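PDB 2C9K: pesticidal crystal protein Cry4Aa from Bacillus thuringiensis, which promotes colloid-osmotic lysis by binding to midgut epithelial cells of insects and, as a pore-forming toxin, kills mosquito larvae. Local coordinates for residues 155-160 / 180-185; 279-284 / 440-445; 362-367 / 446-451. One frame throughout, in Å; residues are numbered along the deposited sequence.

Contact 1. Residues 155-160 / 180-185; sequences NQAVKF and IDYYPV
A157 and V158, neighbours on one turn of helix 140-164, meet Y182, the last residue of the loop, and Y183, which opens helix 183-208. The methyl of A157 lies over one face of the Y182 ring, displaced toward the rim; its CB is 3.9 Å from Y182 CD1. On the opposite face, likewise off-centre, stands CG2 of I180, 3.5 Å above the ring plane, so the aromatic ring is sandwiched between a methyl of helix 140-164 and one from the loop that carries Y182 itself. The ring comes to lie between the two methyls because CG of Y182 points away from its carbonyl carbon and lies beside the backbone N (chi1 -57°).

V158 works with a single branch. CG2 comes up against the backbone where the second helix starts, 3.7 Å from Y183 N, and from there also touches CB of Y182 and CB of Y183, each at 4.2 Å. Relative to the Y183 ring this methyl sits at the edge, near the ring plane, so the two tyrosines present a face and an edge to adjacent residues of one helix. The N-H of Y183 is engaged on its own side of the contact: D181 OD1 accepts it in a weak capping bond of 3.4 Å. The phenol end of Y183 is held elsewhere, by a hydrogen bond to D247.

I107 of helix 103-123 touches both A157 and Y182, bringing a third helix to the apolar patch. Locally 155-160 and 183-185 run in roughly opposite directions, consistent with successive antiparallel helices in the helical bundle of the delta-endotoxin N-terminal domain, the part associated with pore formation in this family.

Contact 2. Residues 279-284 / 440-445; sequences FQYQED and LSIPAT
A first torsion of 176° in Y281 sets CG across from the backbone N and carries the phenol out from helix 279-286 toward the loop that follows strand 432-440. I442 answers from the other direction: CG1 lies beside its backbone N and the chain then runs extended, delivering CD1 to within 3.8 Å of Y281 OH. The hydroxyl also meets L440, whose CD1 is 4.0 Å from Y281 OH; the same methyl is 4.1 Å from Y281 CE2. L440 comes in aslant to the tyrosine. Its second branch serves a different partner, CD2 lying 4.4 Å from Q282 CG, so the leucine fork spans two consecutive helix residues.

The short helix is thus laid against the end of an antiparallel three-stranded sheet, an arrangement seen in the middle domain of delta-endotoxins, where sheet and helix form one side of the beta-prism. The loop is one of the domain's apical loops, which in related Cry toxins take part in receptor recognition. L440 also touches S285 and L286 of the helix.

One helical turn apart, Q280 NE2 donates to D284 OD1 over 2.7 Å; the acceptor lies in the amide plane, but the donor stands above the plane of the carboxylate. E283 forms a salt bridge with R229 and accepts a hydrogen bond from W222, and F279 meets Y225 edge-to-face, all three partners on helix 222-240 of the N-terminal domain.

Contact 3. Residues 362-367 / 446-451; sequences LDNKYL and YKTQVY
The close part of this contact is one methyl of T448 set against the amide of N364. T448 CG2 lies 3.5 Å from the N364 amide atom modelled as OD1, although the amide is probably flipped in the model, so the atom's identity carries no weight, and 4.0 Å from L367 O. The two side chains cross at about a right angle. In T448 the methyl is anti to the carbonyl carbon, beside the backbone N, which directs it at the turn.

That turn is a type I' beta turn from N364 to L367, closed by a 3.0 Å bond from L367 N to N364 O, with K365 and Y366 at the positive phi values it requires. A weak Asx-turn bond, K365 N to D363 OD1 at 3.3 Å, overlaps its start. The turn belongs to the loop joining strands 353-362 and 373-381 of the beta-prism domain; in related Cry toxins the apical loops of this domain take part in receptor recognition.

Toward solvent the association thins out. K365, Y366 and L367 are exposed; the end of the L367 side chain leads away from T448, and K365 turns to a salt bridge with D401. K447 likewise leads off, its NZ bonding Y370.

In the fold
Contacts 2 and 3 adjoin in the middle, beta-prism domain, their centres about 13 Å apart, because 440-445 and 446-451 are successive pieces of one loop and the strands flanking it. They are coupled by a probable hydrogen bond of 2.9 Å from L440 N to V450 O and by packing of S441 against Q449. The strand end and loop touch the short helix through L440 and I442, and the turn 364-367 through T448. Contact 1 stands apart in the helical N-terminal domain, across the centre of the chain: its centre is about 52 Å from that of contact 2 and about 57 Å from that of contact 3.

Contact 1. Residues 155-160 / 180-185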
loop_
_atom_site.group_PDB
_atom_site.type_symbol
_atom_site.label_atom_id
_atom_site.label_comp_id
_atom_site.label_asym_id
_atom_site.label_seq_id
_atom_site.Cartn_x
_atom_site.Cartn_y
_atom_site.Cartn_z
ATOM N N ASN A 155 -2.451 -15.003 16.237
ATOM C CA ASN A 155 -1.459 -14.096 16.807
ATOM C C ASN A 155 -1.849 -13.861 18.251
ATOM O O ASN A 155 -0.996 -13.793 19.132
ATOM C CB ASN A 155 -1.440 -12.759 16.036
ATOM C CG ASN A 155 -0.572 -11.694 16.709
ATOM O OD1 ASN A 155 -1.022 -10.980 17.603
ATOM N ND2 ASN A 155 0.679 -11.593 16.280
ATOM N N GLN A 156 -3.152 -13.759 18.483
ATOM C CA GLN A 156 -3.677 -13.524 19.823
ATOM C C GLN A 156 -3.452 -14.756 20.708
ATOM O O GLN A 156 -2.991 -14.641 21.845
ATOM C CB GLN A 156 -5.170 -13.183 19.741
ATOM C CG GLN A 156 -5.754 -12.645 21.032
ATOM C CD GLN A 156 -5.729 -13.666 22.166
ATOM O OE1 GLN A 156 -6.512 -14.623 22.179
ATOM N NE2 GLN A 156 -4.817 -13.472 23.116
ATOM N N ALA A 157 -3.772 -15.928 20.165
ATOM C CA ALA A 157 -3.613 -17.192 20.870
ATOM C C ALA A 157 -2.182 -17.344 21.344
ATOM O O ALA A 157 -1.937 -17.702 22.492
ATOM C CB ALA A 157 -3.979 -18.354 19.953
ATOM N N VAL A 158 -1.233 -17.083 20.453
ATOM C CA VAL A 158 0.170 -17.186 20.811
ATOM C C VAL A 158 0.479 -16.263 21.980
ATOM O O VAL A 158 1.107 -16.670 22.950
ATOM C CB VAL A 158 1.070 -16.819 19.627
ATOM C CG1 VAL A 158 2.503 -16.675 20.087
ATOM C CG2 VAL A 158 0.978 -17.896 18.565
ATOM N N LYS A 159 0.031 -15.018 21.886
ATOM C CA LYS A 159 0.265 -14.042 22.948
ATOM C C LYS A 159 -0.408 -14.487 24.237
ATOM O O LYS A 159 0.201 -14.462 25.304
ATOM C CB LYS A 159 -0.282 -12.667 22.552
ATOM C CG LYS A 159 0.453 -11.992 21.408
ATOM C CD LYS A 159 -0.168 -10.630 21.134
ATOM C CE LYS A 159 0.472 -9.926 19.951
ATOM N NZ LYS A 159 -0.255 -8.659 19.659
ATOM N N PHE A 160 -1.671 -14.882 24.116
ATOM C CA PHE A 160 -2.471 -15.331 25.247
ATOM C C PHE A 160 -1.767 -16.421 26.059
ATOM O O PHE A 160 -1.730 -16.376 27.292
ATOM C CB PHE A 160 -3.816 -15.860 24.746
ATOM C CG PHE A 160 -4.746 -16.273 25.843
ATOM C CD1 PHE A 160 -5.321 -15.322 26.678
ATOM C CD2 PHE A 160 -5.021 -17.619 26.069
ATOM C CE1 PHE A 160 -6.151 -15.702 27.722
ATOM C CE2 PHE A 160 -5.851 -18.012 27.113
ATOM C CZ PHE A 160 -6.418 -17.050 27.943
ATOM N N ILE A 180 -2.176 -25.683 24.053
ATOM C CA ILE A 180 -1.764 -25.766 22.658
ATOM C C ILE A 180 -0.785 -24.658 22.266
ATOM O O ILE A 180 -0.813 -23.553 22.814
ATOM C CB ILE A 180 -2.994 -25.708 21.730
ATOM C CG1 ILE A 180 -3.994 -26.792 22.141
ATOM C CG2 ILE A 180 -2.571 -25.908 20.285
ATOM C CD1 ILE A 180 -5.321 -26.715 21.424
ATOM N N ASP A 181 0.091 -24.978 21.317
ATOM C CA ASP A 181 1.085 -24.033 20.816
ATOM C C ASP A 181 0.813 -23.738 19.341
ATOM O O ASP A 181 1.136 -24.545 18.467
ATOM C CB ASP A 181 2.486 -24.615 20.986
ATOM C CG ASP A 181 3.540 -23.804 20.271
ATOM O OD1 ASP A 181 3.528 -22.561 20.403
ATOM O OD2 ASP A 181 4.384 -24.416 19.585
ATOM N N TYR A 182 0.220 -22.577 19.071
ATOM C CA TYR A 182 -0.114 -22.196 17.705
ATOM C C TYR A 182 0.979 -21.454 16.944
ATOM O O TYR A 182 0.756 -21.047 15.809
ATOM C CB TYR A 182 -1.371 -21.326 17.688
ATOM C CG TYR A 182 -2.588 -21.956 18.312
ATOM C CD1 TYR A 182 -2.702 -22.071 19.695
ATOM C CD2 TYR A 182 -3.638 -22.419 17.522
ATOM C CE1 TYR A 182 -3.836 -22.627 20.279
ATOM C CE2 TYR A 182 -4.776 -22.979 18.095
ATOM C CZ TYR A 182 -4.868 -23.078 19.476
ATOM O OH TYR A 182 -5.994 -23.615 20.059
ATOM N N TYR A 183 2.153 -21.275 17.541
ATOM C CA TYR A 183 3.204 -20.539 16.843
ATOM C C TYR A 183 3.715 -21.187 15.558
ATOM O O TYR A 183 4.026 -20.491 14.599
ATOM C CB TYR A 183 4.389 -20.241 17.764
ATOM C CG TYR A 183 5.349 -19.264 17.127
ATOM C CD1 TYR A 183 4.882 -18.066 16.587
ATOM C CD2 TYR A 183 6.710 -19.549 17.020
ATOM C CE1 TYR A 183 5.741 -17.180 15.951
ATOM C CE2 TYR A 183 7.578 -18.665 16.386
ATOM C CZ TYR A 183 7.081 -17.486 15.854
ATOM O OH TYR A 183 7.913 -16.612 15.216
ATOM N N PRO A 184 3.839 -22.521 15.529
ATOM C CA PRO A 184 4.323 -23.102 14.275
ATOM C C PRO A 184 3.256 -22.922 13.197
ATOM O O PRO A 184 3.559 -22.774 12.015
ATOM C CB PRO A 184 4.542 -24.564 14.643
ATOM C CG PRO A 184 4.926 -24.484 16.092
ATOM C CD PRO A 184 3.908 -23.509 16.620
ATOM N N VAL A 185 2.001 -22.919 13.626
ATOM C CA VAL A 185 0.866 -22.757 12.719
ATOM C C VAL A 185 0.656 -21.299 12.299
ATOM O O VAL A 185 0.262 -21.028 11.159
ATOM C CB VAL A 185 -0.437 -23.270 13.374
ATOM C CG1 VAL A 185 -1.613 -23.045 12.451
ATOM C CG2 VAL A 185 -0.297 -24.734 13.704
#

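Contact 2. Residues 279-284 / 440-445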
loop_
_atom_site.group_PDB
_atom_site.type_symbol
_atom_site.label_atom_id
_atom_site.label_comp_id
_atom_site.label_asym_id
_atom_site.label_seq_id
_atom_site.Cartn_x
_atom_site.Cartn_y
_atom_site.Cartn_z
ATOM N N PHE A 279 0.016 -1.747 -24.542
ATOM C CA PHE A 279 -0.175 -1.744 -23.102
ATOM C C PHE A 279 1.029 -1.140 -22.390
ATOM O O PHE A 279 0.923 -0.108 -21.729
ATOM C CB PHE A 279 -0.380 -3.175 -22.599
ATOM C CG PHE A 279 -0.438 -3.289 -21.105
ATOM C CD1 PHE A 279 -1.653 -3.194 -20.435
ATOM C CD2 PHE A 279 0.731 -3.433 -20.365
ATOM C CE1 PHE A 279 -1.709 -3.236 -19.047
ATOM C CE2 PHE A 279 0.691 -3.474 -18.977
ATOM C CZ PHE A 279 -0.533 -3.374 -18.312
ATOM N N GLN A 280 2.176 -1.796 -22.527
ATOM C CA GLN A 280 3.393 -1.351 -21.869
ATOM C C GLN A 280 3.727 0.100 -22.150
ATOM O O GLN A 280 4.373 0.758 -21.339
ATOM C CB GLN A 280 4.572 -2.229 -22.278
ATOM C CG GLN A 280 5.819 -1.988 -21.449
ATOM C CD GLN A 280 5.577 -2.227 -19.970
ATOM O OE1 GLN A 280 5.054 -3.273 -19.582
ATOM N NE2 GLN A 280 5.959 -1.263 -19.138
ATOM N N TYR A 281 3.290 0.602 -23.298
ATOM C CA TYR A 281 3.561 1.985 -23.656
ATOM C C TYR A 281 2.807 2.930 -22.730
ATOM O O TYR A 281 3.366 3.908 -22.234
ATOM C CB TYR A 281 3.152 2.240 -25.093
ATOM C CG TYR A 281 3.311 3.675 -25.489
ATOM C CD1 TYR A 281 4.575 4.229 -25.670
ATOM C CD2 TYR A 281 2.198 4.489 -25.658
ATOM C CE1 TYR A 281 4.724 5.569 -26.010
ATOM C CE2 TYR A 281 2.331 5.819 -25.998
ATOM C CZ TYR A 281 3.594 6.355 -26.173
ATOM O OH TYR A 281 3.717 7.672 -26.523
ATOM N N GLN A 282 1.531 2.634 -22.510
ATOM C CA GLN A 282 0.698 3.432 -21.617
ATOM C C GLN A 282 1.250 3.321 -20.195
ATOM O O GLN A 282 1.368 4.318 -19.480
ATOM C CB GLN A 282 -0.745 2.925 -21.654
ATOM C CG GLN A 282 -1.465 3.266 -22.933
ATOM C CD GLN A 282 -2.717 2.451 -23.136
ATOM O OE1 GLN A 282 -2.689 1.404 -23.782
ATOM N NE2 GLN A 282 -3.823 2.918 -22.578
ATOM N N GLU A 283 1.591 2.100 -19.792
ATOM C CA GLU A 283 2.143 1.863 -18.466
ATOM C C GLU A 283 3.393 2.712 -18.246
ATOM O O GLU A 283 3.525 3.394 -17.232
ATOM C CB GLU A 283 2.507 0.388 -18.298
ATOM C CG GLU A 283 3.071 0.050 -16.934
ATOM C CD GLU A 283 2.034 0.124 -15.842
ATOM O OE1 GLU A 283 0.980 0.754 -16.059
ATOM O OE2 GLU A 283 2.281 -0.444 -14.760
ATOM N N ASP A 284 4.311 2.660 -19.203
ATOM C CA ASP A 284 5.540 3.426 -19.102
ATOM C C ASP A 284 5.286 4.910 -18.943
ATOM O O ASP A 284 5.926 5.565 -18.116
ATOM C CB ASP A 284 6.421 3.224 -20.335
ATOM C CG ASP A 284 7.096 1.877 -20.356
ATOM O OD1 ASP A 284 7.049 1.168 -19.326
ATOM O OD2 ASP A 284 7.682 1.534 -21.408
ATOM N N LEU A 440 -0.012 11.730 -20.454
ATOM C CA LEU A 440 0.354 11.151 -21.745
ATOM C C LEU A 440 -0.290 12.022 -22.815
ATOM O O LEU A 440 -1.504 12.207 -22.829
ATOM C CB LEU A 440 -0.154 9.709 -21.875
ATOM C CG LEU A 440 -0.217 9.050 -23.271
ATOM C CD1 LEU A 440 1.089 9.234 -24.021
ATOM C CD2 LEU A 440 -0.522 7.562 -23.120
ATOM N N SER A 441 0.533 12.578 -23.695
ATOM C CA SER A 441 0.044 13.434 -24.768
ATOM C C SER A 441 1.112 13.573 -25.829
ATOM O O SER A 441 2.289 13.780 -25.529
ATOM C CB SER A 441 -0.294 14.823 -24.241
ATOM O OG SER A 441 0.894 15.529 -23.950
ATOM N N ILE A 442 0.690 13.453 -27.076
ATOM C CA ILE A 442 1.585 13.573 -28.207
ATOM C C ILE A 442 1.045 14.769 -28.975
ATOM O O ILE A 442 0.222 14.616 -29.877
ATOM C CB ILE A 442 1.513 12.305 -29.058
ATOM C CG1 ILE A 442 1.735 11.089 -28.154
ATOM C CG2 ILE A 442 2.544 12.357 -30.157
ATOM C CD1 ILE A 442 1.487 9.773 -28.819
ATOM N N PRO A 443 1.482 15.986 -28.602
ATOM C CA PRO A 443 1.045 17.234 -29.243
ATOM C C PRO A 443 1.219 17.223 -30.753
ATOM O O PRO A 443 0.352 17.673 -31.493
ATOM C CB PRO A 443 1.917 18.291 -28.571
ATOM C CG PRO A 443 2.136 17.720 -27.208
ATOM C CD PRO A 443 2.436 16.269 -27.515
ATOM N N ALA A 444 2.345 16.700 -31.209
ATOM C CA ALA A 444 2.616 16.639 -32.635
ATOM C C ALA A 444 1.479 15.991 -33.430
ATOM O O ALA A 444 1.470 16.042 -34.663
ATOM C CB ALA A 444 3.918 15.872 -32.875
ATOM N N THR A 445 0.507 15.403 -32.740
ATOM C CA THR A 445 -0.573 14.715 -33.437
ATOM C C THR A 445 -1.963 14.897 -32.844
ATOM O O THR A 445 -2.930 15.106 -33.571
ATOM C CB THR A 445 -0.273 13.196 -33.496
ATOM O OG1 THR A 445 0.989 12.978 -34.147
ATOM C CG2 THR A 445 -1.377 12.458 -34.234
#

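Contact 3. Residues 362-367 / 446-451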
loop_
_atom_site.group_PDB
_atom_site.type_symbol
_atom_site.label_atom_id
_atom_site.label_comp_id
_atom_site.label_asym_id
_atom_site.label_seq_id
_atom_site.Cartn_x
_atom_site.Cartn_y
_atom_site.Cartn_z
ATOM N N LEU A 362 -11.869 19.995 -20.112
ATOM C CA LEU A 362 -12.674 20.180 -21.309
ATOM C C LEU A 362 -13.179 18.823 -21.782
ATOM O O LEU A 362 -12.472 17.823 -21.674
ATOM C CB LEU A 362 -11.843 20.867 -22.397
ATOM C CG LEU A 362 -11.353 22.271 -22.013
ATOM C CD1 LEU A 362 -10.552 22.870 -23.144
ATOM C CD2 LEU A 362 -12.543 23.159 -21.700
ATOM N N ASP A 363 -14.410 18.788 -22.280
ATOM C CA ASP A 363 -15.013 17.551 -22.753
ATOM C C ASP A 363 -15.053 17.507 -24.275
ATOM O O ASP A 363 -16.019 17.945 -24.898
ATOM C CB ASP A 363 -16.417 17.418 -22.169
ATOM C CG ASP A 363 -17.212 16.300 -22.806
ATOM O OD1 ASP A 363 -16.624 15.244 -23.132
ATOM O OD2 ASP A 363 -18.440 16.473 -22.965
ATOM N N ASN A 364 -13.990 16.961 -24.860
ATOM C CA ASN A 364 -13.836 16.856 -26.309
ATOM C C ASN A 364 -14.942 16.131 -27.068
ATOM O O ASN A 364 -14.929 16.105 -28.298
ATOM C CB ASN A 364 -12.499 16.196 -26.650
ATOM C CG ASN A 364 -12.335 14.836 -25.995
ATOM O OD1 ASN A 364 -11.790 13.915 -26.596
ATOM N ND2 ASN A 364 -12.799 14.709 -24.755
ATOM N N LYS A 365 -15.891 15.537 -26.355
ATOM C CA LYS A 365 -16.979 14.836 -27.029
ATOM C C LYS A 365 -16.399 13.819 -28.008
ATOM O O LYS A 365 -16.768 13.801 -29.185
ATOM C CB LYS A 365 -17.849 15.826 -27.811
ATOM C CG LYS A 365 -18.394 16.992 -27.008
ATOM C CD LYS A 365 -19.467 16.553 -26.038
ATOM C CE LYS A 365 -20.145 17.761 -25.420
ATOM N NZ LYS A 365 -20.699 18.672 -26.469
ATOM N N TYR A 366 -15.477 12.996 -27.518
ATOM C CA TYR A 366 -14.827 11.962 -28.320
ATOM C C TYR A 366 -14.244 12.450 -29.638
ATOM O O TYR A 366 -14.149 11.678 -30.593
ATOM C CB TYR A 366 -15.793 10.805 -28.612
ATOM C CG TYR A 366 -16.220 10.032 -27.387
ATOM C CD1 TYR A 366 -17.294 10.464 -26.613
ATOM C CD2 TYR A 366 -15.537 8.882 -26.988
ATOM C CE1 TYR A 366 -17.679 9.777 -25.475
ATOM C CE2 TYR A 366 -15.912 8.183 -25.846
ATOM C CZ TYR A 366 -16.988 8.638 -25.092
ATOM O OH TYR A 366 -17.382 7.967 -23.952
ATOM N N LEU A 367 -13.853 13.719 -29.700
ATOM C CA LEU A 367 -13.267 14.264 -30.920
ATOM C C LEU A 367 -11.794 14.596 -30.710
ATOM O O LEU A 367 -11.308 14.638 -29.575
ATOM C CB LEU A 367 -14.017 15.522 -31.352
ATOM C CG LEU A 367 -15.466 15.308 -31.788
ATOM C CD1 LEU A 367 -16.092 16.644 -32.139
ATOM C CD2 LEU A 367 -15.507 14.364 -32.992
ATOM N N TYR A 446 -2.064 14.813 -31.522
ATOM C CA TYR A 446 -3.354 14.928 -30.862
ATOM C C TYR A 446 -3.522 16.140 -29.973
ATOM O O TYR A 446 -2.552 16.797 -29.581
ATOM C CB TYR A 446 -3.617 13.690 -30.015
ATOM C CG TYR A 446 -3.250 12.391 -30.684
ATOM C CD1 TYR A 446 -1.925 11.985 -30.780
ATOM C CD2 TYR A 446 -4.235 11.560 -31.203
ATOM C CE1 TYR A 446 -1.592 10.782 -31.371
ATOM C CE2 TYR A 446 -3.910 10.354 -31.797
ATOM C CZ TYR A 446 -2.589 9.971 -31.877
ATOM O OH TYR A 446 -2.279 8.770 -32.460
ATOM N N LYS A 447 -4.783 16.415 -29.650
ATOM C CA LYS A 447 -5.140 17.521 -28.774
ATOM C C LYS A 447 -5.590 16.947 -27.438
ATOM O O LYS A 447 -5.745 17.682 -26.464
ATOM C CB LYS A 447 -6.270 18.354 -29.378
ATOM C CG LYS A 447 -5.851 19.195 -30.552
ATOM C CD LYS A 447 -6.997 20.073 -31.004
ATOM C CE LYS A 447 -6.625 20.851 -32.247
ATOM N NZ LYS A 447 -5.350 21.569 -32.023
ATOM N N THR A 448 -5.802 15.634 -27.406
ATOM C CA THR A 448 -6.229 14.962 -26.190
ATOM C C THR A 448 -5.036 14.645 -25.321
ATOM O O THR A 448 -3.918 14.521 -25.806
ATOM C CB THR A 448 -6.954 13.651 -26.483
ATOM O OG1 THR A 448 -6.176 12.880 -27.395
ATOM C CG2 THR A 448 -8.303 13.908 -27.082
ATOM N N GLN A 449 -5.297 14.502 -24.029
ATOM C CA GLN A 449 -4.260 14.209 -23.046
ATOM C C GLN A 449 -4.915 13.423 -21.912
ATOM O O GLN A 449 -6.017 13.762 -21.476
ATOM C CB GLN A 449 -3.693 15.524 -22.519
ATOM C CG GLN A 449 -2.434 15.408 -21.700
ATOM C CD GLN A 449 -1.977 16.760 -21.164
ATOM O OE1 GLN A 449 -0.954 16.862 -20.484
ATOM N NE2 GLN A 449 -2.736 17.802 -21.468
ATOM N N VAL A 450 -4.247 12.362 -21.464
ATOM C CA VAL A 450 -4.749 11.522 -20.372
ATOM C C VAL A 450 -3.878 11.730 -19.133
ATOM O O VAL A 450 -2.647 11.668 -19.212
ATOM C CB VAL A 450 -4.704 10.022 -20.738
ATOM C CG1 VAL A 450 -5.038 9.187 -19.529
ATOM C CG2 VAL A 450 -5.691 9.726 -21.841
ATOM N N TYR A 451 -4.509 11.975 -17.989
ATOM C CA TYR A 451 -3.749 12.187 -16.764
ATOM C C TYR A 451 -3.925 11.029 -15.797
ATOM O O TYR A 451 -4.859 10.236 -15.912
ATOM C CB TYR A 451 -4.200 13.462 -16.039
ATOM C CG TYR A 451 -4.152 14.751 -16.838
ATOM C CD1 TYR A 451 -5.164 15.080 -17.741
ATOM C CD2 TYR A 451 -3.118 15.664 -16.651
ATOM C CE1 TYR A 451 -5.149 16.290 -18.433
ATOM C CE2 TYR A 451 -3.091 16.869 -17.334
ATOM C CZ TYR A 451 -4.107 17.181 -18.223
ATOM O OH TYR A 451 -4.082 18.392 -18.886
#